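Long-range contacts in histidine kinase (Paraburkholderia phymatum, PDB 6NB0), which probably transfers the gamma-phosphate of ATP to a histidine of a protein, as a sensor kinase of a phosphorelay: residues 137-142 and 160-165; 195-200 and 212-217; 131-136 and 171-176. All coordinates share one frame; numbering follows the deposited sequence.

Contact 1: residues 137-142 and 160-165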
loop_
_atom_site.group_PDB
_atom_site.type_symbol
_atom_site.label_atom_id
_atom_site.label_comp_id
_atom_site.label_asym_id
_atom_site.label_seq_id
_atom_site.Cartn_x
_atom_site.Cartn_y
_atom_site.Cartn_z
ATOM N N PRO A 137 -1.334 -11.450 -23.756
ATOM C CA PRO A 137 -2.281 -10.404 -23.335
ATOM C C PRO A 137 -1.840 -9.682 -22.076
ATOM O O PRO A 137 -2.136 -8.488 -21.913
ATOM C CB PRO A 137 -3.595 -11.171 -23.121
ATOM C CG PRO A 137 -3.472 -12.410 -24.017
ATOM C CD PRO A 137 -2.004 -12.763 -23.860
ATOM N N LEU A 138 -1.109 -10.355 -21.183
ATOM C CA LEU A 138 -0.577 -9.635 -20.021
ATOM C C LEU A 138 0.445 -8.571 -20.429
ATOM O O LEU A 138 0.431 -7.448 -19.903
ATOM C CB LEU A 138 0.034 -10.624 -19.021
ATOM C CG LEU A 138 0.678 -9.912 -17.829
ATOM C CD1 LEU A 138 -0.330 -9.037 -17.092
ATOM C CD2 LEU A 138 1.327 -10.922 -16.876
ATOM N N LEU A 139 1.349 -8.913 -21.351
ATOM C CA LEU A 139 2.302 -7.939 -21.862
ATOM C C LEU A 139 1.594 -6.761 -22.525
ATOM O O LEU A 139 1.985 -5.605 -22.324
ATOM C CB LEU A 139 3.255 -8.627 -22.848
ATOM C CG LEU A 139 4.123 -9.723 -22.210
ATOM C CD1 LEU A 139 4.829 -10.554 -23.281
ATOM C CD2 LEU A 139 5.153 -9.143 -21.229
ATOM N N ASP A 140 0.586 -7.034 -23.363
ATOM C CA ASP A 140 -0.107 -5.943 -24.050
ATOM C C ASP A 140 -0.855 -5.057 -23.063
ATOM O O ASP A 140 -0.882 -3.825 -23.210
ATOM C CB ASP A 140 -1.080 -6.497 -25.093
ATOM C CG ASP A 140 -0.381 -7.125 -26.295
ATOM O OD1 ASP A 140 0.719 -6.694 -26.674
ATOM O OD2 ASP A 140 -0.965 -8.046 -26.879
ATOM N N GLU A 141 -1.478 -5.666 -22.052
ATOM C CA GLU A 141 -2.148 -4.877 -21.017
ATOM C C GLU A 141 -1.174 -3.976 -20.276
ATOM O O GLU A 141 -1.510 -2.834 -19.950
ATOM C CB GLU A 141 -2.856 -5.806 -20.032
ATOM C CG GLU A 141 -3.540 -5.081 -18.885
ATOM C CD GLU A 141 -4.470 -5.991 -18.082
ATOM O OE1 GLU A 141 -4.148 -7.197 -17.926
ATOM O OE2 GLU A 141 -5.534 -5.495 -17.630
ATOM N N THR A 142 0.029 -4.488 -19.973
ATOM C CA THR A 142 1.057 -3.690 -19.323
ATOM C C THR A 142 1.379 -2.457 -20.156
ATOM O O THR A 142 1.427 -1.326 -19.643
ATOM C CB THR A 142 2.333 -4.535 -19.114
ATOM O OG1 THR A 142 2.042 -5.711 -18.324
ATOM C CG2 THR A 142 3.424 -3.713 -18.406
ATOM N N LEU A 160 7.202 -2.954 -27.428
ATOM C CA LEU A 160 7.154 -4.320 -26.930
ATOM C C LEU A 160 7.826 -5.206 -27.957
ATOM O O LEU A 160 7.451 -5.193 -29.135
ATOM C CB LEU A 160 5.718 -4.776 -26.669
ATOM C CG LEU A 160 5.535 -6.262 -26.321
ATOM C CD1 LEU A 160 6.175 -6.628 -24.948
ATOM C CD2 LEU A 160 4.043 -6.624 -26.386
ATOM N N ASN A 161 8.818 -5.967 -27.513
ATOM C CA ASN A 161 9.533 -6.918 -28.360
ATOM C C ASN A 161 9.375 -8.305 -27.751
ATOM O O ASN A 161 9.997 -8.613 -26.729
ATOM C CB ASN A 161 11.006 -6.532 -28.479
ATOM C CG ASN A 161 11.811 -7.545 -29.260
ATOM O OD1 ASN A 161 11.299 -8.183 -30.178
ATOM N ND2 ASN A 161 13.080 -7.701 -28.897
ATOM N N THR A 162 8.546 -9.143 -28.371
ATOM C CA THR A 162 8.357 -10.475 -27.830
ATOM C C THR A 162 7.932 -11.395 -28.959
ATOM O O THR A 162 7.202 -10.962 -29.862
ATOM C CB THR A 162 7.320 -10.523 -26.699
ATOM O OG1 THR A 162 7.263 -11.855 -26.178
ATOM C CG2 THR A 162 5.909 -10.108 -27.176
ATOM N N PRO A 163 8.432 -12.632 -28.975
ATOM C CA PRO A 163 7.858 -13.668 -29.846
ATOM C C PRO A 163 6.658 -14.373 -29.231
ATOM O O PRO A 163 6.043 -15.216 -29.888
ATOM C CB PRO A 163 9.031 -14.641 -30.019
ATOM C CG PRO A 163 9.715 -14.599 -28.650
ATOM C CD PRO A 163 9.627 -13.115 -28.249
ATOM N N LEU A 164 6.288 -14.037 -27.998
ATOM C CA LEU A 164 5.224 -14.763 -27.318
ATOM C C LEU A 164 3.877 -14.512 -27.996
ATOM O O LEU A 164 3.511 -13.369 -28.288
ATOM C CB LEU A 164 5.169 -14.351 -25.844
ATOM C CG LEU A 164 6.437 -14.626 -25.025
ATOM C CD1 LEU A 164 6.289 -14.072 -23.596
ATOM C CD2 LEU A 164 6.780 -16.123 -25.011
ATOM N N ALA A 165 3.150 -15.591 -28.254
ATOM C CA ALA A 165 1.826 -15.527 -28.862
ATOM C C ALA A 165 0.830 -16.274 -27.980
ATOM O O ALA A 165 0.025 -15.640 -27.289
ATOM C CB ALA A 165 1.852 -16.101 -30.282
#
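Leu139 reaches from helix 135-154 into the arc made by Leu160, Thr162 and Leu164, and the segments meet mainly by apolar packing of its CB and CD1. The inner, buried half lies at Leu139 CD1. This methyl comes within 3.8 Å of Leu164 CD1, the two side chains crossing at about a right angle, and the tip of Leu139 meets that of Thr162, CD1 standing 4.0 Å from OG1. Chi1 of -63° sets CG anti to the carbonyl carbon, and chi2 of 168° then extends CD1 toward the turn that follows the strand. The hydroxyl it touches is already engaged: Thr162 OG1 accepts from Leu164 N at 3.0 Å with an N-H...O angle of 163°, an ST turn, and is also hydrogen-bonded to Ala201 O.

Nearer the strand the contact opens to solvent, for Leu139 and Leu164 are buried whereas Leu160 is partly exposed and Asp140 exposed. Both Leu160 methyls, CD1 and CD2, stand 4.1 Å from Leu139 CB, and the side chain of Asp140 lies crosswise to that of Leu160, with OD1 3.3 Å from Leu160 CD2. That carboxylate has a weak, long ion pair with Arg136.

In the alpha/beta sandwich of the kinase catalytic domain, helix 135-154 packs here on strand 157-161, outermost in the sheet of this chain; Leu139 also touches Ala201 on strand 196-204, while Leu138 and Thr142 turn to helix 173-189.

Contact 2: residues 195-200 and 212-217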
loop_
_atom_site.group_PDB
_atom_site.type_symbol
_atom_site.label_atom_id
_atom_site.label_comp_id
_atom_site.label_asym_id
_atom_site.label_seq_id
_atom_site.Cartn_x
_atom_site.Cartn_y
_atom_site.Cartn_z
ATOM N N THR A 195 12.352 9.674 -25.464
ATOM C CA THR A 195 13.027 8.402 -25.210
ATOM C C THR A 195 12.105 7.227 -25.509
ATOM O O THR A 195 10.889 7.302 -25.324
ATOM C CB THR A 195 13.493 8.358 -23.738
ATOM O OG1 THR A 195 14.507 9.359 -23.558
ATOM C CG2 THR A 195 14.062 6.976 -23.359
ATOM N N THR A 196 12.694 6.135 -25.995
ATOM C CA THR A 196 11.991 4.870 -26.174
ATOM C C THR A 196 12.317 3.921 -25.020
ATOM O O THR A 196 13.489 3.629 -24.768
ATOM C CB THR A 196 12.369 4.218 -27.505
ATOM O OG1 THR A 196 12.018 5.102 -28.571
ATOM C CG2 THR A 196 11.627 2.882 -27.681
ATOM N N VAL A 197 11.279 3.439 -24.343
ATOM C CA VAL A 197 11.387 2.388 -23.326
ATOM C C VAL A 197 10.923 1.077 -23.943
ATOM O O VAL A 197 9.806 0.989 -24.459
ATOM C CB VAL A 197 10.564 2.736 -22.072
ATOM C CG1 VAL A 197 10.560 1.553 -21.072
ATOM C CG2 VAL A 197 11.134 4.011 -21.400
ATOM N N THR A 198 11.778 0.056 -23.919
ATOM C CA THR A 198 11.464 -1.213 -24.567
ATOM C C THR A 198 11.269 -2.285 -23.505
ATOM O O THR A 198 12.137 -2.467 -22.641
ATOM C CB THR A 198 12.583 -1.622 -25.530
ATOM O OG1 THR A 198 12.684 -0.660 -26.587
ATOM C CG2 THR A 198 12.337 -3.031 -26.106
ATOM N N LEU A 199 10.134 -2.990 -23.573
ATOM C CA LEU A 199 9.909 -4.204 -22.798
ATOM C C LEU A 199 10.204 -5.400 -23.700
ATOM O O LEU A 199 9.528 -5.582 -24.725
ATOM C CB LEU A 199 8.464 -4.246 -22.293
ATOM C CG LEU A 199 7.999 -5.538 -21.597
ATOM C CD1 LEU A 199 8.866 -5.841 -20.387
ATOM C CD2 LEU A 199 6.545 -5.389 -21.172
ATOM N N ASP A 200 11.238 -6.170 -23.360
ATOM C CA ASP A 200 11.566 -7.431 -24.036
ATOM C C ASP A 200 11.058 -8.570 -23.164
ATOM O O ASP A 200 11.291 -8.553 -21.953
ATOM C CB ASP A 200 13.080 -7.612 -24.205
ATOM C CG ASP A 200 13.670 -6.713 -25.248
ATOM O OD1 ASP A 200 12.922 -6.200 -26.091
ATOM O OD2 ASP A 200 14.901 -6.539 -25.232
ATOM N N VAL A 212 13.316 -4.526 -19.202
ATOM C CA VAL A 212 13.023 -3.178 -19.676
ATOM C C VAL A 212 14.364 -2.487 -19.885
ATOM O O VAL A 212 15.220 -2.512 -18.994
ATOM C CB VAL A 212 12.122 -2.411 -18.693
ATOM C CG1 VAL A 212 12.032 -0.955 -19.083
ATOM C CG2 VAL A 212 10.711 -3.021 -18.651
ATOM N N SER A 213 14.584 -1.941 -21.085
ATOM C CA SER A 213 15.834 -1.267 -21.394
ATOM C C SER A 213 15.542 0.107 -21.975
ATOM O O SER A 213 14.590 0.285 -22.741
ATOM C CB SER A 213 16.708 -2.082 -22.362
ATOM O OG SER A 213 16.061 -2.308 -23.598
ATOM N N TRP A 214 16.361 1.084 -21.587
ATOM C CA TRP A 214 16.099 2.461 -21.999
ATOM C C TRP A 214 17.307 3.327 -21.705
ATOM O O TRP A 214 18.126 3.002 -20.838
ATOM C CB TRP A 214 14.857 3.024 -21.280
ATOM C CG TRP A 214 15.065 3.525 -19.875
ATOM C CD1 TRP A 214 15.009 4.830 -19.459
ATOM C CD2 TRP A 214 15.297 2.735 -18.684
ATOM N NE1 TRP A 214 15.207 4.905 -18.089
ATOM C CE2 TRP A 214 15.395 3.639 -17.595
ATOM C CE3 TRP A 214 15.445 1.365 -18.436
ATOM C CZ2 TRP A 214 15.616 3.209 -16.275
ATOM C CZ3 TRP A 214 15.666 0.939 -17.126
ATOM C CH2 TRP A 214 15.752 1.854 -16.066
ATOM N N GLN A 215 17.423 4.424 -22.457
ATOM C CA GLN A 215 18.425 5.441 -22.161
ATOM C C GLN A 215 17.896 6.332 -21.042
ATOM O O GLN A 215 16.923 7.067 -21.230
ATOM C CB GLN A 215 18.754 6.253 -23.416
ATOM C CG GLN A 215 20.133 6.861 -23.357
ATOM C CD GLN A 215 21.234 5.826 -23.534
ATOM O OE1 GLN A 215 22.351 6.008 -23.053
ATOM N NE2 GLN A 215 20.923 4.736 -24.238
ATOM N N ALA A 216 18.535 6.271 -19.872
ATOM C CA ALA A 216 17.972 6.866 -18.665
ATOM C C ALA A 216 18.319 8.343 -18.550
ATOM O O ALA A 216 19.418 8.766 -18.916
ATOM C CB ALA A 216 18.480 6.133 -17.419
ATOM N N THR A 217 17.368 9.123 -18.023
ATOM C CA THR A 217 17.600 10.491 -17.551
ATOM C C THR A 217 17.121 10.497 -16.107
ATOM O O THR A 217 15.960 10.833 -15.821
ATOM C CB THR A 217 16.852 11.527 -18.392
ATOM O OG1 THR A 217 17.223 11.381 -19.768
ATOM C CG2 THR A 217 17.180 12.959 -17.926
HETATM O O HOH W 1 15.838 9.524 -21.158
HETATM O O HOH W 2 16.103 4.357 -24.941
HETATM O O HOH W 3 14.506 1.191 -25.950
HETATM O O HOH W 4 14.530 -4.491 -22.963
#
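Thr198 and Ser213 form the antiparallel hydrogen-bonded pair between these strands, each backbone giving one bond to the other and receiving one from it. Thr198 N donates to Ser213 O at 3.1 Å and 171°, and Ser213 N returns to Thr198 O at 2.9 Å. Thr198 O is further approached by Val212 CA at 3.2 Å in a CA-H...O contact, and receives a water that also bonds Ser213 OG.

Toward Thr195 and Gln215, whose CA atoms are 6.9 Å apart, the strands part, and water replaces direct pairing. Another water donates to Thr196 O at 2.7 Å and accepts from Gln215 N; a further one joins Thr196 O to Thr198 OG1, with a weak bond to Ser213 O. The last donates to Thr195 OG1 and Gln215 O and bonds Thr217 OG1, while Thr195 OG1 has a further partner in Ala192 O.

The other face is apolar. Val197 CG1, anti to its backbone nitrogen (chi1 174°), presses on Val212 CG1 at 3.5 Å, and Leu199 CD1 meets Val212 CG2 at 3.8 Å. Val197 CG2 lies 3.9 Å from Trp214 CB, with the indole NE1 bonded to Ala190 O. Helix 173-189 packs on this side through Leu183 and Ala187.

Strands 196-204 and 207-214 follow each other as a beta hairpin, and the chemistry of their contact implies two unlike faces: hydroxyls with their waters at Thr198 and Ser213, hydrocarbon toward the helix, and a strand end joined through solvent.

Contact 3: residues 131-136 and 171-176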
loop_
_atom_site.group_PDB
_atom_site.type_symbol
_atom_site.label_atom_id
_atom_site.label_comp_id
_atom_site.label_asym_id
_atom_site.label_seq_id
_atom_site.Cartn_x
_atom_site.Cartn_y
_atom_site.Cartn_z
ATOM N N ALA A 131 -2.401 -19.600 -11.110
ATOM C CA ALA A 131 -3.379 -20.136 -12.048
ATOM C C ALA A 131 -2.894 -19.838 -13.465
ATOM O O ALA A 131 -2.245 -18.814 -13.684
ATOM C CB ALA A 131 -4.783 -19.549 -11.831
ATOM N N PRO A 132 -3.185 -20.722 -14.422
ATOM C CA PRO A 132 -2.632 -20.527 -15.775
ATOM C C PRO A 132 -3.274 -19.329 -16.456
ATOM O O PRO A 132 -4.478 -19.102 -16.336
ATOM C CB PRO A 132 -2.968 -21.843 -16.500
ATOM C CG PRO A 132 -4.010 -22.505 -15.703
ATOM C CD PRO A 132 -3.918 -21.985 -14.277
ATOM N N PHE A 133 -2.460 -18.565 -17.179
ATOM C CA PHE A 133 -2.960 -17.421 -17.929
ATOM C C PHE A 133 -2.068 -17.209 -19.139
ATOM O O PHE A 133 -0.910 -17.643 -19.173
ATOM C CB PHE A 133 -3.001 -16.128 -17.077
ATOM C CG PHE A 133 -1.641 -15.630 -16.701
ATOM C CD1 PHE A 133 -0.967 -14.724 -17.515
ATOM C CD2 PHE A 133 -1.013 -16.098 -15.553
ATOM C CE1 PHE A 133 0.304 -14.283 -17.192
ATOM C CE2 PHE A 133 0.273 -15.660 -15.218
ATOM C CZ PHE A 133 0.923 -14.753 -16.027
ATOM N N ALA A 134 -2.609 -16.487 -20.112
ATOM C CA ALA A 134 -1.887 -16.164 -21.338
ATOM C C ALA A 134 -0.906 -15.009 -21.120
ATOM O O ALA A 134 -1.281 -13.922 -20.664
ATOM C CB ALA A 134 -2.890 -15.837 -22.450
ATOM N N LEU A 135 0.366 -15.255 -21.461
ATOM C CA LEU A 135 1.421 -14.269 -21.237
ATOM C C LEU A 135 1.282 -13.063 -22.156
ATOM O O LEU A 135 1.499 -11.925 -21.732
ATOM C CB LEU A 135 2.792 -14.926 -21.443
ATOM C CG LEU A 135 3.291 -15.735 -20.233
ATOM C CD1 LEU A 135 4.483 -16.646 -20.615
ATOM C CD2 LEU A 135 3.677 -14.756 -19.113
ATOM N N ARG A 136 0.952 -13.286 -23.428
ATOM C CA ARG A 136 0.995 -12.147 -24.351
ATOM C C ARG A 136 -0.074 -11.088 -24.050
ATOM O O ARG A 136 0.241 -9.888 -24.089
ATOM C CB ARG A 136 0.878 -12.631 -25.795
ATOM C CG ARG A 136 0.774 -11.496 -26.807
ATOM C CD ARG A 136 2.008 -10.608 -26.757
ATOM N NE ARG A 136 1.998 -9.547 -27.768
ATOM C CZ ARG A 136 2.441 -9.701 -29.016
ATOM N NH1 ARG A 136 2.915 -10.882 -29.421
ATOM N NH2 ARG A 136 2.416 -8.677 -29.864
ATOM N N GLY A 171 0.916 -18.798 -12.930
ATOM C CA GLY A 171 1.473 -17.775 -12.070
ATOM C C GLY A 171 0.385 -16.973 -11.390
ATOM O O GLY A 171 -0.812 -17.191 -11.596
ATOM N N ASP A 172 0.818 -16.027 -10.564
ATOM C CA ASP A 172 -0.115 -15.133 -9.876
ATOM C C ASP A 172 -0.299 -13.950 -10.814
ATOM O O ASP A 172 0.504 -13.018 -10.821
ATOM C CB ASP A 172 0.442 -14.718 -8.520
ATOM C CG ASP A 172 -0.524 -13.873 -7.713
ATOM O OD1 ASP A 172 -1.295 -13.099 -8.301
ATOM O OD2 ASP A 172 -0.499 -13.970 -6.472
ATOM N N ARG A 173 -1.322 -14.015 -11.676
ATOM C CA ARG A 173 -1.370 -13.057 -12.781
ATOM C C ARG A 173 -1.425 -11.628 -12.263
ATOM O O ARG A 173 -0.751 -10.745 -12.798
ATOM C CB ARG A 173 -2.567 -13.308 -13.699
ATOM C CG ARG A 173 -2.541 -12.401 -14.943
ATOM C CD ARG A 173 -3.822 -12.546 -15.784
ATOM N NE ARG A 173 -3.679 -11.858 -17.075
ATOM C CZ ARG A 173 -3.861 -10.554 -17.265
ATOM N NH1 ARG A 173 -4.193 -9.759 -16.244
ATOM N NH2 ARG A 173 -3.702 -10.037 -18.470
ATOM N N GLU A 174 -2.221 -11.385 -11.220
ATOM C CA GLU A 174 -2.363 -10.008 -10.747
ATOM C C GLU A 174 -1.040 -9.470 -10.200
ATOM O O GLU A 174 -0.687 -8.316 -10.459
ATOM C CB GLU A 174 -3.473 -9.921 -9.702
ATOM C CG GLU A 174 -3.904 -8.484 -9.348
ATOM C CD GLU A 174 -2.849 -7.678 -8.571
ATOM O OE1 GLU A 174 -2.282 -8.192 -7.585
ATOM O OE2 GLU A 174 -2.580 -6.524 -8.958
ATOM N N ARG A 175 -0.300 -10.272 -9.424
ATOM C CA ARG A 175 0.994 -9.791 -8.914
ATOM C C ARG A 175 2.014 -9.612 -10.034
ATOM O O ARG A 175 2.797 -8.659 -10.019
ATOM C CB ARG A 175 1.548 -10.762 -7.863
ATOM C CG ARG A 175 0.706 -10.867 -6.603
ATOM C CD ARG A 175 0.564 -9.560 -5.860
ATOM N NE ARG A 175 0.069 -9.808 -4.506
ATOM C CZ ARG A 175 -0.393 -8.875 -3.671
ATOM N NH1 ARG A 175 -0.806 -9.234 -2.458
ATOM N NH2 ARG A 175 -0.464 -7.597 -4.041
ATOM N N LEU A 176 2.056 -10.545 -10.987
ATOM C CA LEU A 176 2.936 -10.356 -12.137
ATOM C C LEU A 176 2.548 -9.122 -12.921
ATOM O O LEU A 176 3.420 -8.411 -13.450
ATOM C CB LEU A 176 2.899 -11.597 -13.034
ATOM C CG LEU A 176 3.491 -12.829 -12.335
ATOM C CD1 LEU A 176 2.998 -14.143 -12.995
ATOM C CD2 LEU A 176 5.031 -12.767 -12.330
HETATM O O HOH W 5 -3.484 -12.847 -19.659
#
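Phe133 receives the aliphatic chain of Arg173 over one ring face, and the arginine can be followed outward atom by atom. Arg173 CB sits 3.7 Å from Phe133 CD2. The next carbon, CG, lies over the middle of the ring, 3.8 Å from its centroid and 13° off the normal, a CH-pi contact. Arg173 CD lies by the root of the ring, 3.9 Å from both Phe133 CG and CB, and Arg173 NE is 4.0 Å from Phe133 CD1. This path follows from a chain extended from CG to NE, with CG anti to the backbone nitrogen (chi1 -174°). At NE the contact becomes polar: Arg173 NE donates at 2.8 Å to a water that lies at the guanidinium edge and itself donates to Ala134 O. The guanidinium plane stands 81° from the ring, so the group, whose NH2 pairs with Glu141, does not stack on it.

The backbone here is a short two-stranded antiparallel ribbon, 131-134 with 168-171; strand 131-134 runs into helix 135-154, and strand 168-171 into helix 173-189 by way of Asp172. Ala131 and Gly171 make a hydrogen-bonded pair, Ala131 N giving to Gly171 O at 2.9 Å and Gly171 N to Ala131 O at 3.2 Å. Asp172 takes the N-cap of the second helix, its OD1 accepting from Arg175 N. One turn in, Leu176 CD1 touches Phe133 CZ at 3.7 Å, at the ring edge, while Gly171 CA lies in plane at the rim of the same ring.

Contacts 1 and 3 share helix 135-154, their centres 12 Å apart, and are tied by charge and backbone: Glu141 OE1 makes a salt bridge to Arg173 NH2 at 2.9 Å, and Arg136 NH1 reaches Leu164 O at 2.8 Å. Contacts 1 and 2, 16 Å apart between centres, are joined through neighbouring strands of one sheet, where Asn161 N probably bonds Leu199 O at 2.9 Å and Leu139 CD2 packs on Leu199 CD2 at 4.0 Å. Contacts 2 and 3 do not touch, their nearest atoms about 8 Å apart, yet helix 173-189 leads from one to the other. A glycerol, probably from the crystallisation liquor, lies about 6 Å from the Gln215 side chain.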